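Diphosphomevalonate decarboxylase, putative (Trypanosoma brucei, PDB 2HKE) probably catalyses the ATP-dependent decarboxylation of (R)-5-diphosphomevalonate to isopentenyl diphosphate, a precursor of isoprenoids and sterols. Local coordinates at residues T108-A113 and C187-G192; S44-K49 and M358-P363; T239-A244 and A287-F292; A15-W20 and E219-R224; E253-T258 and I262-E267. The protein carries 1 engineered substitution. All coordinates share one frame; numbering follows the deposited sequence.

Contact 1 (T108-A113 and C187-G192)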
# COMPACT_ATOMS: atom_id res chain seq x y z
N THR A 108 -4.10 6.65 -14.26
CA THR A 108 -5.04 7.56 -13.63
C THR A 108 -6.39 6.82 -13.49
O THR A 108 -6.76 5.96 -14.33
CB THR A 108 -5.16 8.87 -14.47
OG1 THR A 108 -5.82 9.89 -13.70
CG2 THR A 108 -5.92 8.59 -15.73
N ALA A 109 -7.10 7.13 -12.42
CA ALA A 109 -8.42 6.53 -12.17
C ALA A 109 -8.37 5.11 -11.59
O ALA A 109 -9.42 4.57 -11.27
CB ALA A 109 -9.28 6.55 -13.42
N ALA A 110 -7.19 4.52 -11.46
CA ALA A 110 -7.08 3.15 -11.00
C ALA A 110 -7.20 3.07 -9.45
O ALA A 110 -7.49 2.00 -8.88
CB ALA A 110 -5.77 2.55 -11.50
N GLY A 111 -7.03 4.21 -8.77
CA GLY A 111 -7.22 4.26 -7.32
C GLY A 111 -6.14 3.53 -6.54
O GLY A 111 -6.40 3.06 -5.44
N MET A 112 -4.93 3.42 -7.12
CA MET A 112 -3.80 2.82 -6.42
C MET A 112 -3.37 3.74 -5.27
O MET A 112 -3.53 4.97 -5.36
CB MET A 112 -2.62 2.59 -7.36
CG MET A 112 -2.94 1.78 -8.61
SD MET A 112 -3.78 0.28 -8.23
CE MET A 112 -2.38 -0.75 -7.69
N ALA A 113 -2.79 3.15 -4.23
CA ALA A 113 -2.49 3.86 -2.99
C ALA A 113 -1.20 4.63 -3.17
O ALA A 113 -0.21 4.40 -2.44
CB ALA A 113 -2.36 2.88 -1.82
N CYS A 187 -2.94 -7.11 -8.38
CA CYS A 187 -4.03 -6.19 -8.10
C CYS A 187 -4.97 -6.21 -9.34
O CYS A 187 -4.57 -5.83 -10.43
CB CYS A 187 -3.53 -4.83 -7.83
SG CYS A 187 -4.87 -3.71 -7.34
N ALA A 188 -6.18 -6.69 -9.13
CA ALA A 188 -7.25 -6.61 -10.11
C ALA A 188 -7.99 -5.29 -9.87
O ALA A 188 -8.73 -5.11 -8.87
CB ALA A 188 -8.17 -7.82 -10.01
N VAL A 189 -7.67 -4.31 -10.71
CA VAL A 189 -8.25 -3.01 -10.63
C VAL A 189 -9.69 -3.00 -11.13
O VAL A 189 -9.96 -3.43 -12.25
CB VAL A 189 -7.36 -1.96 -11.33
CG1 VAL A 189 -7.93 -0.59 -11.22
CG2 VAL A 189 -5.97 -2.05 -10.70
N LEU A 190 -10.57 -2.51 -10.27
CA LEU A 190 -12.00 -2.43 -10.51
C LEU A 190 -12.49 -0.98 -10.47
O LEU A 190 -11.87 -0.11 -9.84
CB LEU A 190 -12.76 -3.30 -9.51
CG LEU A 190 -12.38 -4.78 -9.50
CD1 LEU A 190 -12.87 -5.51 -8.24
CD2 LEU A 190 -12.88 -5.44 -10.79
N LYS A 191 -13.63 -0.71 -11.10
CA LYS A 191 -14.18 0.63 -11.06
C LYS A 191 -14.60 0.91 -9.63
O LYS A 191 -15.10 0.03 -8.95
CB LYS A 191 -15.30 0.82 -12.07
CG LYS A 191 -14.81 0.92 -13.50
CD LYS A 191 -15.95 1.07 -14.52
CE LYS A 191 -15.55 0.55 -15.93
NZ LYS A 191 -16.77 0.46 -16.84
N GLY A 192 -14.40 2.13 -9.17
CA GLY A 192 -14.71 2.48 -7.81
C GLY A 192 -16.20 2.63 -7.56
O GLY A 192 -17.02 2.74 -8.49
O HOH W 1 -10.04 1.65 -10.01
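C187 meets M112 sulfur to methyl: its SG stands anti to its own backbone N (chi1 -175°), which turns it toward the loop 108-113, and CE of M112 lies 3.9 Å from C187 SG. The methionine reaches there by bending twice, at chi2 and chi3, which brings SD and CE to the side chains of the strand. V189, two residues on along strand 183-189, points to the loop as well and divides its two methyls. CG2 lies 4.0 Å from M112 SD, while CG1 fits against A110, 3.8 Å from A110 CB and 3.5 Å from A110 O. The loop reads P107-x-x-x-G111-M112-A113 and runs into helix 114-130, as does the glycine-containing loop that binds ATP phosphates in GHMP-family kinases. That resemblance agrees with an ATP-dependent enzyme. A110 O is also hydrogen-bonded by N297 ND2, whose amide oxygen takes the N-H of L190, so one asparagine spans both segments. Beyond the strand, water 1 lies between L190 O and A109 O, 3.2 Å from the latter; its very short approach to L190 O is doubtful, and it has more acceptors nearby than protons to give.

Contact 2 (S44-K49 and M358-P363)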
# COMPACT_ATOMS: atom_id res chain seq x y z
N SER A 44 8.39 -1.46 -10.18
CA SER A 44 8.19 -1.51 -11.62
C SER A 44 6.99 -2.41 -11.93
O SER A 44 6.88 -3.51 -11.37
CB SER A 44 9.48 -1.96 -12.33
OG SER A 44 9.41 -3.32 -12.74
N PRO A 45 6.12 -1.98 -12.83
CA PRO A 45 6.29 -0.78 -13.67
C PRO A 45 5.92 0.54 -13.03
O PRO A 45 6.40 1.56 -13.51
CB PRO A 45 5.38 -1.07 -14.88
CG PRO A 45 4.27 -1.95 -14.27
CD PRO A 45 4.88 -2.72 -13.16
N PHE A 46 5.10 0.53 -11.96
CA PHE A 46 4.55 1.75 -11.37
C PHE A 46 5.20 2.10 -10.02
O PHE A 46 5.39 1.23 -9.17
CB PHE A 46 3.04 1.64 -11.18
CG PHE A 46 2.30 1.23 -12.44
CD1 PHE A 46 2.53 1.89 -13.63
CD2 PHE A 46 1.44 0.15 -12.42
CE1 PHE A 46 1.87 1.48 -14.79
CE2 PHE A 46 0.79 -0.24 -13.56
CZ PHE A 46 0.98 0.42 -14.72
N ARG A 47 5.44 3.40 -9.84
CA ARG A 47 6.12 3.91 -8.65
C ARG A 47 5.87 5.42 -8.52
O ARG A 47 5.41 6.07 -9.48
CB ARG A 47 7.62 3.60 -8.71
CG ARG A 47 8.45 4.48 -9.66
CD ARG A 47 8.09 4.32 -11.14
NE ARG A 47 8.75 5.32 -12.00
CZ ARG A 47 8.34 6.59 -12.21
NH1 ARG A 47 7.28 7.11 -11.60
NH2 ARG A 47 9.04 7.37 -13.03
N SER A 48 6.19 5.97 -7.35
CA SER A 48 6.27 7.42 -7.19
C SER A 48 7.73 7.83 -7.22
O SER A 48 8.61 7.08 -6.82
CB SER A 48 5.64 7.96 -5.92
OG SER A 48 4.32 7.50 -5.81
N LYS A 49 7.95 9.04 -7.68
CA LYS A 49 9.27 9.59 -7.80
C LYS A 49 9.22 11.01 -7.27
O LYS A 49 8.28 11.76 -7.58
CB LYS A 49 9.66 9.56 -9.26
CG LYS A 49 11.00 10.21 -9.59
CD LYS A 49 11.42 9.69 -10.99
CE LYS A 49 12.48 10.46 -11.61
NZ LYS A 49 12.64 10.01 -13.05
N MET A 358 -7.38 -3.14 -15.10
CA MET A 358 -6.04 -3.61 -15.37
C MET A 358 -5.75 -4.69 -14.37
O MET A 358 -6.46 -4.83 -13.38
CB MET A 358 -5.00 -2.49 -15.20
CG MET A 358 -4.40 -2.37 -13.84
SD MET A 358 -3.06 -1.14 -13.86
CE MET A 358 -4.18 0.15 -14.15
N LEU A 359 -4.73 -5.47 -14.66
CA LEU A 359 -4.25 -6.51 -13.76
C LEU A 359 -2.76 -6.38 -13.58
O LEU A 359 -2.01 -6.57 -14.54
CB LEU A 359 -4.56 -7.90 -14.30
CG LEU A 359 -4.13 -9.08 -13.44
CD1 LEU A 359 -4.88 -9.07 -12.10
CD2 LEU A 359 -4.37 -10.40 -14.16
N LEU A 360 -2.35 -6.04 -12.36
CA LEU A 360 -0.96 -5.77 -12.01
C LEU A 360 -0.40 -7.03 -11.40
O LEU A 360 -1.13 -7.68 -10.69
CB LEU A 360 -0.90 -4.67 -10.97
CG LEU A 360 0.43 -4.22 -10.40
CD1 LEU A 360 1.44 -3.80 -11.53
CD2 LEU A 360 0.19 -3.11 -9.41
N GLN A 361 0.83 -7.40 -11.73
CA GLN A 361 1.52 -8.45 -10.98
C GLN A 361 2.84 -7.94 -10.48
O GLN A 361 3.52 -7.21 -11.18
CB GLN A 361 1.66 -9.74 -11.81
CG GLN A 361 2.56 -10.84 -11.21
CD GLN A 361 4.03 -10.62 -11.46
OE1 GLN A 361 4.40 -10.06 -12.48
NE2 GLN A 361 4.89 -11.10 -10.53
N SER A 362 3.18 -8.30 -9.25
CA SER A 362 4.46 -7.94 -8.64
C SER A 362 4.98 -9.07 -7.77
O SER A 362 4.21 -9.78 -7.13
CB SER A 362 4.30 -6.65 -7.82
OG SER A 362 5.41 -6.36 -6.99
N PRO A 363 6.31 -9.27 -7.74
CA PRO A 363 6.92 -10.05 -6.67
C PRO A 363 6.98 -9.18 -5.40
O PRO A 363 6.55 -8.02 -5.42
CB PRO A 363 8.33 -10.29 -7.21
CG PRO A 363 8.64 -9.04 -7.84
CD PRO A 363 7.35 -8.66 -8.60
O HOH W 2 5.51 -5.47 -10.49
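F46 and M358 form a Met-aromatic contact where the loop leading into strand 48-55 of the N-terminal domain meets strand 358-363 in the five-stranded sheet of the C-terminal domain. The sulfur approaches the ring obliquely: M358 SD is 5.1 Å from the F46 ring centroid, 64° off the ring normal, and its nearest ring atom is F46 CE2 at 4.0 Å. The two side chains run past one another in opposite senses. L360, two residues farther along the same strand, lies antiparallel to the phenylalanine in the same way. Its CG is anti to the backbone N (chi1 178°), which carries one branch across to the loop, where L360 CD1 rests 4.0 Å from F46 CD2. The same methyl also touches the proline ring, with P45 CD 4.0 Å from L360 CD1, and so meets two successive loop residues. P45 follows a cis peptide bond and folds over the aromatic ring, its CG above the centre of one F46 face. F326, on the adjoining strand 325-327, brings a second ring to F46, the planes inclined at about 50°, while P107 packs on both F46 and M358. Farther along, polar atoms take over. Water 2 joins the two backbones, donating to S44 O over a short 2.5 Å and to Q361 O. S362 OG has two partners: it takes the N-H of S42 and donates to a lone pair of P363 O, with 2.6 Å between S362 OG and P363 O.

Contact 3 (T239-A244 and A287-F292); sequences TFAEIA and ALAYTF
The hydroxyl of T291 is set opposite its backbone N (chi1 -167°), a rotation that aims OG1 at the last carbonyl of the helical segment, A244 O. The two oxygens stay 4.0 Å apart, T291 OG1 to A244 O, and water 3 fills the link. It accepts from T291 OG1 at 2.6 Å and donates to A244 O at 2.6 Å. K18 NZ donates to the same threonine oxygen, which therefore serves as donor and acceptor at once. Elsewhere the backbones come close because alanines face each other: A241 CB is 3.6 Å from A289 CB, both bonds aimed across the gap. With methyls this small, the CA atoms of A241 and A289 approach to 5.0 Å. Y290 starts off on the other side of the strand, and its hydroxyl finds D249 farther along the same helix. The helix 239-244 runs nearly along the strand 288-291, their axes 7.4 Å apart at closest and 26° in angle. Helix 237-256 thus packs on an outermost strand of the five-stranded sheet, with strand 298-303 as that strand's neighbour. F240 meets F16 and F301 edge-to-face, and helix 213-234 covers I243.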
# COMPACT_ATOMS: atom_id res chain seq x y z
N THR A 239 -2.18 -20.41 5.92
CA THR A 239 -2.43 -19.64 7.14
C THR A 239 -2.33 -18.16 6.84
O THR A 239 -3.19 -17.35 7.27
CB THR A 239 -1.48 -20.05 8.26
OG1 THR A 239 -1.71 -21.45 8.55
CG2 THR A 239 -1.74 -19.21 9.53
N PHE A 240 -1.30 -17.79 6.09
CA PHE A 240 -1.14 -16.39 5.69
C PHE A 240 -2.37 -15.89 4.93
O PHE A 240 -2.94 -14.80 5.20
CB PHE A 240 0.12 -16.22 4.84
CG PHE A 240 0.25 -14.85 4.23
CD1 PHE A 240 0.66 -13.78 4.99
CD2 PHE A 240 -0.11 -14.64 2.88
CE1 PHE A 240 0.73 -12.52 4.44
CE2 PHE A 240 -0.08 -13.34 2.36
CZ PHE A 240 0.37 -12.30 3.14
N ALA A 241 -2.80 -16.69 3.96
CA ALA A 241 -3.93 -16.37 3.10
C ALA A 241 -5.23 -16.20 3.89
O ALA A 241 -6.02 -15.28 3.65
CB ALA A 241 -4.10 -17.44 2.02
N GLU A 242 -5.44 -17.11 4.81
CA GLU A 242 -6.57 -17.06 5.71
C GLU A 242 -6.63 -15.79 6.56
O GLU A 242 -7.71 -15.16 6.65
CB GLU A 242 -6.58 -18.35 6.59
CG GLU A 242 -6.91 -19.59 5.81
CD GLU A 242 -6.34 -20.89 6.44
OE1 GLU A 242 -5.93 -20.86 7.63
OE2 GLU A 242 -6.37 -21.95 5.75
N ILE A 243 -5.50 -15.40 7.15
CA ILE A 243 -5.41 -14.13 7.91
C ILE A 243 -5.74 -12.98 6.99
O ILE A 243 -6.49 -12.06 7.36
CB ILE A 243 -3.99 -13.92 8.54
CG1 ILE A 243 -3.77 -14.94 9.63
CG2 ILE A 243 -3.75 -12.44 9.00
CD1 ILE A 243 -4.74 -14.76 10.82
N ALA A 244 -5.15 -12.96 5.79
CA ALA A 244 -5.38 -11.81 4.91
C ALA A 244 -6.88 -11.64 4.56
O ALA A 244 -7.43 -10.52 4.49
CB ALA A 244 -4.54 -11.94 3.65
N ALA A 287 -5.55 -21.72 -2.18
CA ALA A 287 -4.54 -21.43 -3.19
C ALA A 287 -4.38 -19.93 -3.46
O ALA A 287 -3.36 -19.47 -4.03
CB ALA A 287 -4.88 -22.20 -4.47
N LEU A 288 -5.40 -19.15 -3.12
CA LEU A 288 -5.52 -17.76 -3.61
C LEU A 288 -6.15 -16.97 -2.48
O LEU A 288 -7.09 -17.44 -1.87
CB LEU A 288 -6.38 -17.70 -4.90
CG LEU A 288 -6.56 -16.37 -5.60
CD1 LEU A 288 -5.16 -15.75 -6.05
CD2 LEU A 288 -7.51 -16.50 -6.82
N ALA A 289 -5.60 -15.78 -2.19
CA ALA A 289 -6.14 -14.89 -1.18
C ALA A 289 -6.45 -13.56 -1.78
O ALA A 289 -5.75 -13.10 -2.70
CB ALA A 289 -5.14 -14.68 -0.01
N TYR A 290 -7.53 -12.93 -1.29
CA TYR A 290 -7.90 -11.55 -1.65
C TYR A 290 -7.62 -10.63 -0.44
O TYR A 290 -7.64 -11.06 0.71
CB TYR A 290 -9.37 -11.44 -2.06
CG TYR A 290 -10.34 -11.86 -1.00
CD1 TYR A 290 -10.63 -11.02 0.10
CD2 TYR A 290 -10.94 -13.14 -1.05
CE1 TYR A 290 -11.50 -11.48 1.12
CE2 TYR A 290 -11.82 -13.56 -0.07
CZ TYR A 290 -12.11 -12.72 1.00
OH TYR A 290 -12.97 -13.21 1.97
N THR A 291 -7.40 -9.35 -0.75
CA THR A 291 -7.55 -8.31 0.23
C THR A 291 -7.98 -7.03 -0.47
O THR A 291 -7.55 -6.77 -1.57
CB THR A 291 -6.31 -8.12 1.11
OG1 THR A 291 -6.66 -7.29 2.21
CG2 THR A 291 -5.16 -7.46 0.36
N PHE A 292 -8.86 -6.28 0.19
CA PHE A 292 -9.27 -4.96 -0.21
C PHE A 292 -8.78 -3.97 0.83
O PHE A 292 -8.81 -4.28 2.02
CB PHE A 292 -10.82 -4.87 -0.33
CG PHE A 292 -11.38 -5.79 -1.38
CD1 PHE A 292 -11.52 -7.13 -1.11
CD2 PHE A 292 -11.72 -5.32 -2.65
CE1 PHE A 292 -12.02 -8.00 -2.04
CE2 PHE A 292 -12.19 -6.19 -3.60
CZ PHE A 292 -12.33 -7.53 -3.31
O HOH W 3 -5.97 -8.37 4.45

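Contact 4 (A15-W20 and E219-R224); sequences AFIKYW and ETVPER. With SO4 (sulfate ion), chain C.
The ammonium nitrogen of K18 is gripped by several oxygens: K18 NZ donates to A15 O at 2.8 Å, tilted 21° from the carbonyl plane, binds F292 O and forms a salt bridge with D293. This holds the lysine folded back over a corner of the chain, where F16 and I17 both face F37 in a classic beta bulge. The corner points I17 toward helix 213-234. Its CG2 meets V221 obliquely, with I17 CG2 3.9 Å from V221 CG1. The longer branch ends over the next helical turn: I17 CD1 is 3.5 Å from R224 O and 4.1 Å from R224 CB. The extended arginine then leads off to salt bridges with D250 and E247 on helix 237-256, while T220 CG2 lies over one face of its guanidinium group. Y19 OH donates to sulfate O4 at 2.6 Å, with that oxygen at the ring edge and in its plane; K22 NZ binds both the hydroxyl and the sulfate. R77, S144, T200 and G145 N also hydrogen-bond the sulfate. I17 thus packs apolarly between the domains, while the same segment supplies Y19 to a separate anion site; the sulfate there, probably from the crystallisation liquor, may mark where a substrate phosphate binds.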
# COMPACT_ATOMS: atom_id res chain seq x y z
N ALA A 15 -1.27 -3.64 2.87
CA ALA A 15 -1.47 -4.17 4.21
C ALA A 15 -2.33 -5.42 4.16
O ALA A 15 -3.43 -5.38 3.58
CB ALA A 15 -2.14 -3.19 5.11
N PHE A 16 -1.86 -6.50 4.77
CA PHE A 16 -2.74 -7.67 5.00
C PHE A 16 -3.32 -7.69 6.41
O PHE A 16 -4.35 -8.34 6.63
CB PHE A 16 -2.06 -8.97 4.62
CG PHE A 16 -0.74 -9.15 5.24
CD1 PHE A 16 -0.65 -9.74 6.47
CD2 PHE A 16 0.43 -8.72 4.63
CE1 PHE A 16 0.55 -9.90 7.11
CE2 PHE A 16 1.66 -8.87 5.30
CZ PHE A 16 1.70 -9.48 6.52
N ILE A 17 -2.63 -7.03 7.37
CA ILE A 17 -3.17 -6.71 8.67
C ILE A 17 -3.35 -5.21 8.66
O ILE A 17 -2.41 -4.42 8.48
CB ILE A 17 -2.34 -7.24 9.86
CG1 ILE A 17 -2.43 -8.79 9.85
CG2 ILE A 17 -2.91 -6.62 11.21
CD1 ILE A 17 -1.43 -9.42 10.79
N LYS A 18 -4.60 -4.81 8.72
CA LYS A 18 -4.98 -3.45 8.39
C LYS A 18 -4.71 -2.32 9.38
O LYS A 18 -4.95 -2.45 10.57
CB LYS A 18 -6.46 -3.44 8.05
CG LYS A 18 -6.87 -4.47 6.98
CD LYS A 18 -6.23 -4.12 5.65
CE LYS A 18 -6.74 -4.98 4.50
NZ LYS A 18 -6.10 -4.60 3.16
N TYR A 19 -4.29 -1.18 8.84
CA TYR A 19 -4.28 0.09 9.53
C TYR A 19 -5.68 0.72 9.33
O TYR A 19 -6.07 0.99 8.23
CB TYR A 19 -3.20 0.98 8.93
CG TYR A 19 -3.29 2.48 9.18
CD1 TYR A 19 -3.51 2.98 10.46
CD2 TYR A 19 -3.09 3.39 8.14
CE1 TYR A 19 -3.58 4.35 10.68
CE2 TYR A 19 -3.12 4.75 8.35
CZ TYR A 19 -3.40 5.23 9.60
OH TYR A 19 -3.41 6.57 9.81
N TRP A 20 -6.43 0.95 10.42
CA TRP A 20 -7.69 1.62 10.34
C TRP A 20 -7.99 2.18 11.71
O TRP A 20 -8.50 1.50 12.56
CB TRP A 20 -8.80 0.68 9.86
CG TRP A 20 -10.04 1.39 9.41
CD1 TRP A 20 -11.26 1.40 10.02
CD2 TRP A 20 -10.20 2.09 8.20
NE1 TRP A 20 -12.16 2.14 9.29
CE2 TRP A 20 -11.53 2.56 8.15
CE3 TRP A 20 -9.33 2.41 7.15
CZ2 TRP A 20 -11.99 3.33 7.10
CZ3 TRP A 20 -9.82 3.21 6.11
CH2 TRP A 20 -11.13 3.65 6.11
N GLU A 219 -7.99 -7.39 21.06
CA GLU A 219 -7.77 -8.82 20.95
C GLU A 219 -7.32 -9.25 19.55
O GLU A 219 -6.38 -10.01 19.44
CB GLU A 219 -9.07 -9.54 21.33
CG GLU A 219 -9.05 -11.05 21.17
CD GLU A 219 -10.36 -11.73 21.52
OE1 GLU A 219 -10.60 -12.03 22.71
OE2 GLU A 219 -11.09 -12.00 20.57
N THR A 220 -7.98 -8.80 18.51
CA THR A 220 -7.90 -9.49 17.22
C THR A 220 -6.56 -9.18 16.55
O THR A 220 -5.86 -10.06 16.09
CB THR A 220 -9.04 -9.11 16.29
OG1 THR A 220 -10.31 -9.32 16.97
CG2 THR A 220 -9.03 -9.94 15.01
N VAL A 221 -6.23 -7.91 16.47
CA VAL A 221 -4.96 -7.57 15.75
C VAL A 221 -3.78 -8.21 16.45
O VAL A 221 -2.95 -8.84 15.80
CB VAL A 221 -4.78 -6.09 15.51
CG1 VAL A 221 -3.34 -5.77 14.99
CG2 VAL A 221 -5.85 -5.60 14.51
N PRO A 222 -3.66 -8.04 17.79
CA PRO A 222 -2.57 -8.77 18.44
C PRO A 222 -2.49 -10.29 18.15
O PRO A 222 -1.37 -10.80 17.91
CB PRO A 222 -2.82 -8.48 19.93
CG PRO A 222 -3.44 -7.16 19.95
CD PRO A 222 -4.33 -7.13 18.72
N GLU A 223 -3.63 -10.97 18.12
CA GLU A 223 -3.73 -12.40 17.78
C GLU A 223 -3.18 -12.60 16.34
O GLU A 223 -2.33 -13.46 16.10
CB GLU A 223 -5.17 -12.91 17.73
CG GLU A 223 -5.94 -13.14 19.06
CD GLU A 223 -7.45 -13.44 18.87
OE1 GLU A 223 -8.08 -13.07 17.82
OE2 GLU A 223 -7.99 -14.10 19.81
N ARG A 224 -3.67 -11.79 15.40
CA ARG A 224 -3.34 -12.03 13.99
C ARG A 224 -1.90 -11.64 13.64
O ARG A 224 -1.28 -12.28 12.79
CB ARG A 224 -4.33 -11.32 13.07
CG ARG A 224 -5.70 -11.87 13.23
CD ARG A 224 -6.70 -11.27 12.26
NE ARG A 224 -8.01 -11.90 12.52
CZ ARG A 224 -9.16 -11.41 12.12
NH1 ARG A 224 -9.22 -10.30 11.43
NH2 ARG A 224 -10.27 -12.06 12.43
S SO4 C . -3.51 8.65 6.88
O1 SO4 C . -4.51 9.46 7.56
O2 SO4 C . -4.15 7.53 6.23
O3 SO4 C . -2.83 9.44 5.86
O4 SO4 C . -2.55 8.13 7.85

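Contact 5 (E253-T258 and I262-E267)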
# COMPACT_ATOMS: atom_id res chain seq x y z
N GLU A 253 -16.52 -5.10 7.15
CA GLU A 253 -17.59 -5.15 8.15
C GLU A 253 -17.52 -3.94 9.06
O GLU A 253 -18.58 -3.39 9.47
CB GLU A 253 -17.57 -6.45 8.94
CG GLU A 253 -18.86 -6.63 9.76
CD GLU A 253 -18.86 -7.87 10.66
OE1 GLU A 253 -17.87 -8.65 10.65
OE2 GLU A 253 -19.85 -8.04 11.43
N ILE A 254 -16.31 -3.53 9.42
CA ILE A 254 -16.13 -2.29 10.18
C ILE A 254 -16.73 -1.11 9.46
O ILE A 254 -17.48 -0.32 10.05
CB ILE A 254 -14.66 -2.04 10.51
CG1 ILE A 254 -14.21 -3.04 11.59
CG2 ILE A 254 -14.49 -0.62 11.05
CD1 ILE A 254 -12.73 -3.24 11.70
N CYS A 255 -16.43 -0.98 8.18
CA CYS A 255 -16.97 0.10 7.38
C CYS A 255 -18.51 0.02 7.34
O CYS A 255 -19.19 1.03 7.42
CB CYS A 255 -16.35 0.08 6.00
SG CYS A 255 -14.64 0.75 6.07
N ALA A 256 -19.04 -1.19 7.18
CA ALA A 256 -20.49 -1.36 7.05
C ALA A 256 -21.24 -1.03 8.35
O ALA A 256 -22.40 -0.69 8.28
CB ALA A 256 -20.82 -2.82 6.63
N THR A 257 -20.58 -1.15 9.49
CA THR A 257 -21.14 -0.88 10.81
C THR A 257 -20.70 0.47 11.40
O THR A 257 -20.92 0.77 12.59
CB THR A 257 -20.76 -1.98 11.76
OG1 THR A 257 -19.35 -2.02 11.89
CG2 THR A 257 -21.27 -3.36 11.29
N THR A 258 -20.06 1.27 10.56
CA THR A 258 -19.75 2.66 10.88
C THR A 258 -21.02 3.46 10.66
O THR A 258 -21.86 3.10 9.84
CB THR A 258 -18.58 3.15 9.99
OG1 THR A 258 -17.41 2.37 10.30
CG2 THR A 258 -18.23 4.65 10.22
N ILE A 262 -19.97 3.39 5.65
CA ILE A 262 -18.91 3.61 4.68
C ILE A 262 -18.87 2.42 3.74
O ILE A 262 -18.80 1.25 4.22
CB ILE A 262 -17.51 3.69 5.36
CG1 ILE A 262 -17.41 4.88 6.32
CG2 ILE A 262 -16.41 3.76 4.26
CD1 ILE A 262 -16.10 4.91 7.21
N THR A 263 -18.88 2.69 2.44
CA THR A 263 -18.85 1.64 1.42
C THR A 263 -17.80 1.96 0.39
O THR A 263 -17.94 2.93 -0.38
CB THR A 263 -20.20 1.54 0.67
OG1 THR A 263 -21.25 1.41 1.65
CG2 THR A 263 -20.18 0.34 -0.27
N TYR A 264 -16.75 1.14 0.34
CA TYR A 264 -15.79 1.28 -0.72
C TYR A 264 -15.90 0.16 -1.75
O TYR A 264 -15.38 0.29 -2.85
CB TYR A 264 -14.39 1.27 -0.10
CG TYR A 264 -14.11 2.41 0.82
CD1 TYR A 264 -14.26 3.73 0.41
CD2 TYR A 264 -13.65 2.18 2.12
CE1 TYR A 264 -13.96 4.80 1.29
CE2 TYR A 264 -13.37 3.22 2.98
CZ TYR A 264 -13.49 4.53 2.56
OH TYR A 264 -13.19 5.54 3.46
N ALA A 265 -16.48 -0.97 -1.36
CA ALA A 265 -16.60 -2.14 -2.24
C ALA A 265 -17.79 -1.97 -3.18
O ALA A 265 -18.77 -1.32 -2.83
CB ALA A 265 -16.80 -3.34 -1.42
N THR A 266 -17.66 -2.53 -4.38
CA THR A 266 -18.74 -2.60 -5.34
C THR A 266 -19.17 -4.05 -5.48
O THR A 266 -18.56 -4.94 -4.90
CB THR A 266 -18.26 -2.14 -6.69
OG1 THR A 266 -17.25 -3.07 -7.16
CG2 THR A 266 -17.70 -0.70 -6.64
N GLU A 267 -20.17 -4.31 -6.31
CA GLU A 267 -20.56 -5.72 -6.47
C GLU A 267 -19.47 -6.50 -7.21
O GLU A 267 -19.43 -7.73 -7.12
CB GLU A 267 -21.87 -5.83 -7.21
CG GLU A 267 -23.11 -5.41 -6.34
CD GLU A 267 -23.36 -6.31 -5.13
OE1 GLU A 267 -23.03 -7.54 -5.19
OE2 GLU A 267 -23.87 -5.78 -4.09
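The C-terminal end of helix 237-256 is closed by the chain that returns from it toward helix 267-283, and the pivot is the carbonyl of C255. I262 N donates to C255 O at 3.1 Å with an N-H...O angle of 166°, while T258 N binds the same oxygen at 3.3 Å. The two donors come from opposite faces of the carbonyl plane, so this last-turn oxygen is held between the helix end and the returning loop. Side chains close around the bond. C255 turns its sulfur away from its own carbonyl carbon (chi1 -76°), bringing C255 SG to 3.9 Å from I262 CG2 and obliquely beside the Y264 ring, with Y264 CE2 4.2 Å away; this is a Cys sulfur-aromatic contact. The same methyl, I262 CG2, lies above one face of the tyrosine ring, shifted toward its rim, and so touches both sulfur and ring. The other branch of the isoleucine crosses T258 obliquely, with I262 CD1 3.7 Å from T258 CG2. Helix 199-209 borders this side through S206, which touches I262 and bonds T258 OG1, and the hydroxyl of Y264 is fixed by V197 O. The threonine also ties itself back to the helix: T258 OG1 donates to I254 O at 2.7 Å, from above the carbonyl plane.

Overall arrangement
Contacts 1 and 2 adjoin, their centres 12 Å apart: strands 183-189 and 358-363 are paired neighbours, and both receive loops of the N-terminal domain. Contact 3 reaches the same sheet at its strand 288-291, with its centre 19 Å from that of contact 1. K18 and F16 of contact 4 touch contact 3, 13 Å away between centres. W20 packs on C255 and Y264, so contact 4 also meets contact 5, which shares helix 237-256 with contact 3. T266 of contact 5 packs on K191 and G192 of contact 1. Contacts 1, 2 and 4 join the two domains, whereas 3 and 5 lie within the C-terminal one; Y19 of contact 4 binds the sulfate.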